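Local coordinates for protein interferon gamma (Paralichthys olivaceus, PDB 6F1E) that acts as a secreted homodimeric cytokine that binds interferon gamma receptor 1, and more weakly its 1-like relative, activating macrophages and neutrophils, at residues E35-S38 with T43-L46; G50-Y55 with E102-R107. All blocks are in the same frame, centred on the assembly; numbering follows the deposited sequence.

Contact 1: residues E35-S38 with T43-L46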
ATOM      1  N   GLU A  35       8.121  13.676  -1.522  1.00113.25           N
ATOM      2  CA  GLU A  35       6.992  14.418  -0.913  1.00122.69           C
ATOM      3  C   GLU A  35       6.417  13.716   0.341  1.00117.46           C
ATOM      4  O   GLU A  35       6.122  14.389   1.341  1.00110.64           O
ATOM      5  CB  GLU A  35       5.853  14.690  -1.937  1.00129.37           C
ATOM      6  CG  GLU A  35       6.251  15.425  -3.229  1.00135.16           C
ATOM      7  CD  GLU A  35       5.383  15.061  -4.441  1.00138.97           C
ATOM      8  OE1 GLU A  35       5.126  13.847  -4.686  1.00124.51           O
ATOM      9  OE2 GLU A  35       4.972  16.000  -5.167  1.00124.55           O
ATOM     10  N   PRO A  36       6.274  12.367   0.303  1.00104.08           N
ATOM     11  CA  PRO A  36       5.727  11.700   1.478  1.00101.18           C
ATOM     12  C   PRO A  36       6.659  11.585   2.677  1.00 96.85           C
ATOM     13  O   PRO A  36       6.250  10.981   3.672  1.00 91.09           O
ATOM     14  CB  PRO A  36       5.351  10.307   0.950  1.00107.00           C
ATOM     15  CG  PRO A  36       5.177  10.491  -0.524  1.00102.17           C
ATOM     16  CD  PRO A  36       6.284  11.448  -0.851  1.00104.96           C
ATOM     17  N   LEU A  37       7.872  12.149   2.598  1.00106.57           N
ATOM     18  CA  LEU A  37       8.742  12.352   3.780  1.00116.82           C
ATOM     19  C   LEU A  37       8.511  13.723   4.442  1.00114.81           C
ATOM     20  O   LEU A  37       9.446  14.487   4.705  1.00107.81           O
ATOM     21  CB  LEU A  37      10.238  12.154   3.446  1.00115.56           C
ATOM     22  CG  LEU A  37      10.723  10.786   2.947  1.00116.92           C
ATOM     23  CD1 LEU A  37      10.010   9.627   3.633  1.00121.23           C
ATOM     24  CD2 LEU A  37      10.565  10.657   1.445  1.00121.78           C
ATOM     25  N   SER A  38       7.244  14.013   4.701  1.00118.10           N
ATOM     26  CA  SER A  38       6.839  15.043   5.639  1.00128.05           C
ATOM     27  C   SER A  38       5.815  14.391   6.570  1.00132.42           C
ATOM     28  O   SER A  38       5.519  13.196   6.444  1.00140.34           O
ATOM     29  CB  SER A  38       6.244  16.229   4.888  1.00123.14           C
ATOM     30  OG  SER A  38       7.116  16.608   3.843  1.00115.08           O
ATOM     31  N   THR A  43       4.520   8.009   9.543  1.00 68.38           N
ATOM     32  CA  THR A  43       4.291   8.096   8.095  1.00 68.21           C
ATOM     33  C   THR A  43       5.603   7.899   7.305  1.00 64.49           C
ATOM     34  O   THR A  43       5.630   7.196   6.290  1.00 63.47           O
ATOM     35  CB  THR A  43       3.724   9.483   7.720  1.00 70.87           C
ATOM     36  OG1 THR A  43       2.818   9.912   8.728  1.00 74.70           O
ATOM     37  CG2 THR A  43       2.993   9.449   6.426  1.00 76.05           C
ATOM     38  N   LYS A  44       6.671   8.552   7.769  1.00 61.45           N
ATOM     39  CA  LYS A  44       7.969   8.502   7.115  1.00 59.30           C
ATOM     40  C   LYS A  44       8.503   7.087   7.173  1.00 58.85           C
ATOM     41  O   LYS A  44       8.927   6.534   6.161  1.00 63.52           O
ATOM     42  CB  LYS A  44       8.951   9.462   7.778  1.00 65.61           C
ATOM     43  CG  LYS A  44       8.814  10.921   7.353  1.00 66.79           C
ATOM     44  CD  LYS A  44       9.304  11.872   8.442  1.00 74.06           C
ATOM     45  CE  LYS A  44       9.814  13.205   7.895  1.00 89.37           C
ATOM     46  NZ  LYS A  44       9.367  14.392   8.700  1.00 93.41           N
ATOM     47  N   MET A  45       8.450   6.478   8.345  1.00 58.05           N
ATOM     48  CA  MET A  45       8.923   5.104   8.482  1.00 60.91           C
ATOM     49  C   MET A  45       8.179   4.144   7.571  1.00 58.66           C
ATOM     50  O   MET A  45       8.755   3.202   7.040  1.00 63.89           O
ATOM     51  CB  MET A  45       8.837   4.632   9.934  1.00 65.52           C
ATOM     52  CG  MET A  45       9.958   5.153  10.824  1.00 71.60           C
ATOM     53  SD  MET A  45      11.587   4.442  10.464  1.00 80.41           S
ATOM     54  CE  MET A  45      11.380   2.723  10.926  1.00 87.32           C
ATOM     55  N   LEU A  46       6.899   4.391   7.377  1.00 58.26           N
ATOM     56  CA  LEU A  46       6.065   3.469   6.623  1.00 60.41           C
ATOM     57  C   LEU A  46       6.353   3.613   5.127  1.00 58.95           C
ATOM     58  O   LEU A  46       6.519   2.613   4.384  1.00 51.95           O
ATOM     59  CB  LEU A  46       4.592   3.750   6.936  1.00 60.10           C
ATOM     60  CG  LEU A  46       3.572   2.756   6.383  1.00 70.68           C
ATOM     61  CD1 LEU A  46       4.041   1.311   6.276  1.00 71.66           C
ATOM     62  CD2 LEU A  46       2.364   2.821   7.286  1.00 79.96           C
TER
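The aliphatic chain of Lys44 lies over the backbone of Leu37, and most of the contact between the loop 35-38 and the first turns of helix 41-64 rests on it. Its CG sits 3.8 Å from Leu37 CA, and farther out its CE comes within 3.5 Å of Leu37 O. The same CG is met by Leu37 CD1 at 4.1 Å, the two side chains running obliquely past each other. Lysine suits this place because its methylenes can cover a peptide while the ammonium group goes on to a polar partner: NZ passes 4.0 Å from Ser38 CA and donates a hydrogen bond to the carbonyl of Gly39, in the turn that leads into the helix. A bend at the last torsion (chi4 138°) carries NZ there. Thr43 adds a looser touch, its CB 4.3 Å from Ser38 O. No hydrogen bond joins the two segments directly; they meet by van der Waals packing at the surface, where the loop leading into helix 41-64 of this helical interferon fold folds against its first turns. Pro36 and Leu37 also lean on Phe47 one turn along, with Leu37 reaching Met48 as well. Across the dimer interface Leu37 packs on Glu145 of helix 139-149 and Thr43 on Leu114 of helix 109-122, both of the second subunit, while Leu46 meets helix 109-122 of its own chain.

Contact 2: residues G50-Y55 with E102-R107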
ATOM      1  N   GLY A  50       8.281   1.033   2.569  1.00 51.39           N
ATOM      2  CA  GLY A  50       7.739   0.736   1.254  1.00 49.98           C
ATOM      3  C   GLY A  50       8.727   0.896   0.123  1.00 53.09           C
ATOM      4  O   GLY A  50       8.765   0.053  -0.807  1.00 55.12           O
ATOM      5  N   VAL A  51       9.496   1.985   0.173  1.00 50.26           N
ATOM      6  CA  VAL A  51      10.603   2.219  -0.799  1.00 50.09           C
ATOM      7  C   VAL A  51      11.658   1.091  -0.737  1.00 48.06           C
ATOM      8  O   VAL A  51      12.123   0.597  -1.758  1.00 48.15           O
ATOM      9  CB  VAL A  51      11.335   3.568  -0.516  1.00 50.10           C
ATOM     10  CG1 VAL A  51      12.608   3.708  -1.371  1.00 49.30           C
ATOM     11  CG2 VAL A  51      10.417   4.763  -0.714  1.00 48.37           C
ATOM     12  N   LEU A  52      12.062   0.709   0.468  1.00 49.65           N
ATOM     13  CA  LEU A  52      13.057  -0.354   0.617  1.00 53.03           C
ATOM     14  C   LEU A  52      12.526  -1.684   0.046  1.00 47.45           C
ATOM     15  O   LEU A  52      13.277  -2.389  -0.647  1.00 46.86           O
ATOM     16  CB  LEU A  52      13.512  -0.499   2.082  1.00 52.99           C
ATOM     17  CG  LEU A  52      14.302   0.681   2.688  1.00 52.85           C
ATOM     18  CD1 LEU A  52      14.475   0.521   4.205  1.00 52.96           C
ATOM     19  CD2 LEU A  52      15.670   0.797   2.046  1.00 53.06           C
ATOM     20  N   GLU A  53      11.238  -1.973   0.272  1.00 49.06           N
ATOM     21  CA  GLU A  53      10.564  -3.137  -0.347  1.00 54.42           C
ATOM     22  C   GLU A  53      10.549  -3.094  -1.874  1.00 57.94           C
ATOM     23  O   GLU A  53      10.750  -4.121  -2.547  1.00 63.47           O
ATOM     24  CB  GLU A  53       9.159  -3.285   0.168  1.00 61.91           C
ATOM     25  CG  GLU A  53       8.343  -4.396  -0.514  1.00 76.27           C
ATOM     26  CD  GLU A  53       7.107  -4.836   0.295  1.00 87.73           C
ATOM     27  OE1 GLU A  53       6.913  -4.408   1.471  1.00 87.85           O
ATOM     28  OE2 GLU A  53       6.323  -5.639  -0.254  1.00 98.09           O
ATOM     29  N   THR A  54      10.339  -1.903  -2.409  1.00 56.59           N
ATOM     30  CA  THR A  54      10.333  -1.690  -3.843  1.00 58.29           C
ATOM     31  C   THR A  54      11.710  -1.947  -4.448  1.00 55.51           C
ATOM     32  O   THR A  54      11.836  -2.583  -5.489  1.00 51.26           O
ATOM     33  CB  THR A  54       9.838  -0.260  -4.150  1.00 59.65           C
ATOM     34  OG1 THR A  54       8.556  -0.090  -3.543  1.00 62.56           O
ATOM     35  CG2 THR A  54       9.706  -0.028  -5.633  1.00 60.10           C
ATOM     36  N   TYR A  55      12.739  -1.436  -3.788  1.00 57.07           N
ATOM     37  CA  TYR A  55      14.134  -1.644  -4.240  1.00 57.23           C
ATOM     38  C   TYR A  55      14.537  -3.102  -4.223  1.00 53.16           C
ATOM     39  O   TYR A  55      15.293  -3.560  -5.057  1.00 53.87           O
ATOM     40  CB  TYR A  55      15.120  -0.875  -3.358  1.00 51.85           C
ATOM     41  CG  TYR A  55      15.435   0.501  -3.865  1.00 52.03           C
ATOM     42  CD1 TYR A  55      16.186   0.670  -5.029  1.00 48.01           C
ATOM     43  CD2 TYR A  55      15.029   1.645  -3.158  1.00 53.20           C
ATOM     44  CE1 TYR A  55      16.518   1.943  -5.486  1.00 51.08           C
ATOM     45  CE2 TYR A  55      15.351   2.922  -3.607  1.00 53.74           C
ATOM     46  CZ  TYR A  55      16.103   3.070  -4.774  1.00 52.34           C
ATOM     47  OH  TYR A  55      16.418   4.333  -5.244  1.00 43.64           O
ATOM     48  N   GLU A 102      18.907  -6.399   4.709  1.00 53.01           N
ATOM     49  CA  GLU A 102      19.353  -6.286   6.113  1.00 56.81           C
ATOM     50  C   GLU A 102      18.753  -5.064   6.831  1.00 51.01           C
ATOM     51  O   GLU A 102      18.358  -5.158   8.002  1.00 53.04           O
ATOM     52  CB  GLU A 102      20.901  -6.243   6.216  1.00 54.87           C
ATOM     53  CG  GLU A 102      21.578  -7.547   5.787  1.00 53.85           C
ATOM     54  CD  GLU A 102      23.101  -7.438   5.730  1.00 60.43           C
ATOM     55  OE1 GLU A 102      23.668  -6.309   5.974  1.00 54.48           O
ATOM     56  OE2 GLU A 102      23.719  -8.509   5.447  1.00 59.34           O
ATOM     57  N   LEU A 103      18.682  -3.930   6.145  1.00 46.79           N
ATOM     58  CA  LEU A 103      18.149  -2.720   6.777  1.00 49.86           C
ATOM     59  C   LEU A 103      16.637  -2.895   7.051  1.00 51.42           C
ATOM     60  O   LEU A 103      16.107  -2.513   8.113  1.00 54.71           O
ATOM     61  CB  LEU A 103      18.419  -1.501   5.899  1.00 46.34           C
ATOM     62  CG  LEU A 103      17.961  -0.142   6.435  1.00 48.67           C
ATOM     63  CD1 LEU A 103      18.502   0.185   7.810  1.00 55.51           C
ATOM     64  CD2 LEU A 103      18.454   0.924   5.505  1.00 49.48           C
ATOM     65  N   ARG A 104      15.963  -3.520   6.100  1.00 55.24           N
ATOM     66  CA  ARG A 104      14.528  -3.764   6.211  1.00 63.85           C
ATOM     67  C   ARG A 104      14.248  -4.635   7.403  1.00 59.77           C
ATOM     68  O   ARG A 104      13.474  -4.268   8.294  1.00 57.52           O
ATOM     69  CB  ARG A 104      13.982  -4.476   4.967  1.00 70.44           C
ATOM     70  CG  ARG A 104      13.281  -3.548   4.003  1.00 83.63           C
ATOM     71  CD  ARG A 104      11.888  -4.063   3.691  1.00 83.36           C
ATOM     72  NE  ARG A 104      11.959  -5.253   2.858  1.00 75.84           N
ATOM     73  CZ  ARG A 104      10.917  -6.010   2.552  1.00 75.60           C
ATOM     74  NH1 ARG A 104      11.100  -7.056   1.770  1.00 78.34           N
ATOM     75  NH2 ARG A 104       9.690  -5.715   2.993  1.00 81.07           N
ATOM     76  N   THR A 105      14.892  -5.794   7.395  1.00 51.83           N
ATOM     77  CA  THR A 105      14.742  -6.752   8.464  1.00 52.48           C
ATOM     78  C   THR A 105      15.082  -6.161   9.835  1.00 55.45           C
ATOM     79  O   THR A 105      14.297  -6.271  10.771  1.00 63.40           O
ATOM     80  CB  THR A 105      15.559  -7.978   8.145  1.00 53.37           C
ATOM     81  OG1 THR A 105      15.000  -8.581   6.962  1.00 52.20           O
ATOM     82  CG2 THR A 105      15.517  -8.935   9.293  1.00 56.83           C
ATOM     83  N   ASN A 106      16.201  -5.465   9.937  1.00 54.60           N
ATOM     84  CA  ASN A 106      16.659  -5.006  11.250  1.00 55.09           C
ATOM     85  C   ASN A 106      15.943  -3.728  11.709  1.00 56.47           C
ATOM     86  O   ASN A 106      15.906  -3.459  12.900  1.00 56.47           O
ATOM     87  CB  ASN A 106      18.211  -4.851  11.296  1.00 52.23           C
ATOM     88  CG  ASN A 106      18.958  -6.155  10.928  1.00 54.16           C
ATOM     89  OD1 ASN A 106      18.432  -7.268  11.076  1.00 59.14           O
ATOM     90  ND2 ASN A 106      20.180  -6.017  10.452  1.00 46.42           N
ATOM     91  N   ARG A 107      15.387  -2.918  10.812  1.00 59.30           N
ATOM     92  CA  ARG A 107      14.757  -1.655  11.284  1.00 62.47           C
ATOM     93  C   ARG A 107      13.303  -1.401  10.857  1.00 63.20           C
ATOM     94  O   ARG A 107      12.676  -0.463  11.368  1.00 60.86           O
ATOM     95  CB  ARG A 107      15.653  -0.454  10.921  1.00 65.00           C
ATOM     96  CG  ARG A 107      17.031  -0.464  11.575  1.00 68.35           C
ATOM     97  CD  ARG A 107      16.932  -0.097  13.045  1.00 71.69           C
ATOM     98  NE  ARG A 107      18.103  -0.481  13.826  1.00 85.42           N
ATOM     99  CZ  ARG A 107      19.276   0.158  13.859  1.00 76.29           C
ATOM    100  NH1 ARG A 107      19.504   1.246  13.124  1.00 77.78           N
ATOM    101  NH2 ARG A 107      20.235  -0.314  14.643  1.00 71.08           N
TER
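Helices 50-55 and 102-107 run roughly antiparallel, their short axes 10.1 Å apart at closest and 144° between their directions, with Leu52 and Arg104 the nearest residues by CA. Between them Arg104 does most of the work. Its CG presses on Leu52 CB at 3.6 Å, and the chain then bends at chi2 and chi3 to lay the guanidinium beside Glu53. There Glu53 CB stands over one face of the group, 3.7 Å above the plane and displaced toward the rim. The carboxylate of Glu53 reaches the same group through its extended chain, whose CG is set anti to the backbone N (chi1 175°). OE1 makes a salt bridge to Arg104 NH2 at 3.4 Å, a long one, and the two planes are turned 35° from each other. The stronger partners of both charges lie on helix 41-64: Lys57 for OE2 of Glu53, and Glu56 for NH1 of Arg104. A long, flexible arginine suits such a seam, since its methylenes pack against leucine while its charged end meets two acids of the facing helix. The buried carboxylate of Glu53 is probably stabilised by the positive charges gathered around it. On another flank, Leu52 CD1 meets Leu103 CG at 4.2 Å, the branched side chains crossing nearly at right angles, and this apolar pair adjoins the arginine's aliphatic part. The seam thus joins two long helices of the interferon bundle. Helix 109-122 lies alongside it, Leu115 and His119 touching Glu53, and Phe108 in the loop before that helix packs on Leu52; Leu103 rests on Tyr143 of the second subunit.

In the fold
Helix 41-64 is the common element: contact 1 packs the preceding loop on its beginning, and contact 2 pairs its middle with the end of helix 89-107. The two follow one another along the chain, their centres about 14 Å apart, and they meet where Met45 CE lies 3.5 Å from Arg107 O. Contact 1 is at the surface, whereas contact 2 is partly buried. Helix 41-64 also meets the second subunit, Leu46 packing on its counterpart and Tyr55 OH hydrogen-bonding to Ala135 O of that chain. It therefore serves both the fold of one chain and the intertwined dimer characteristic of type II interferons.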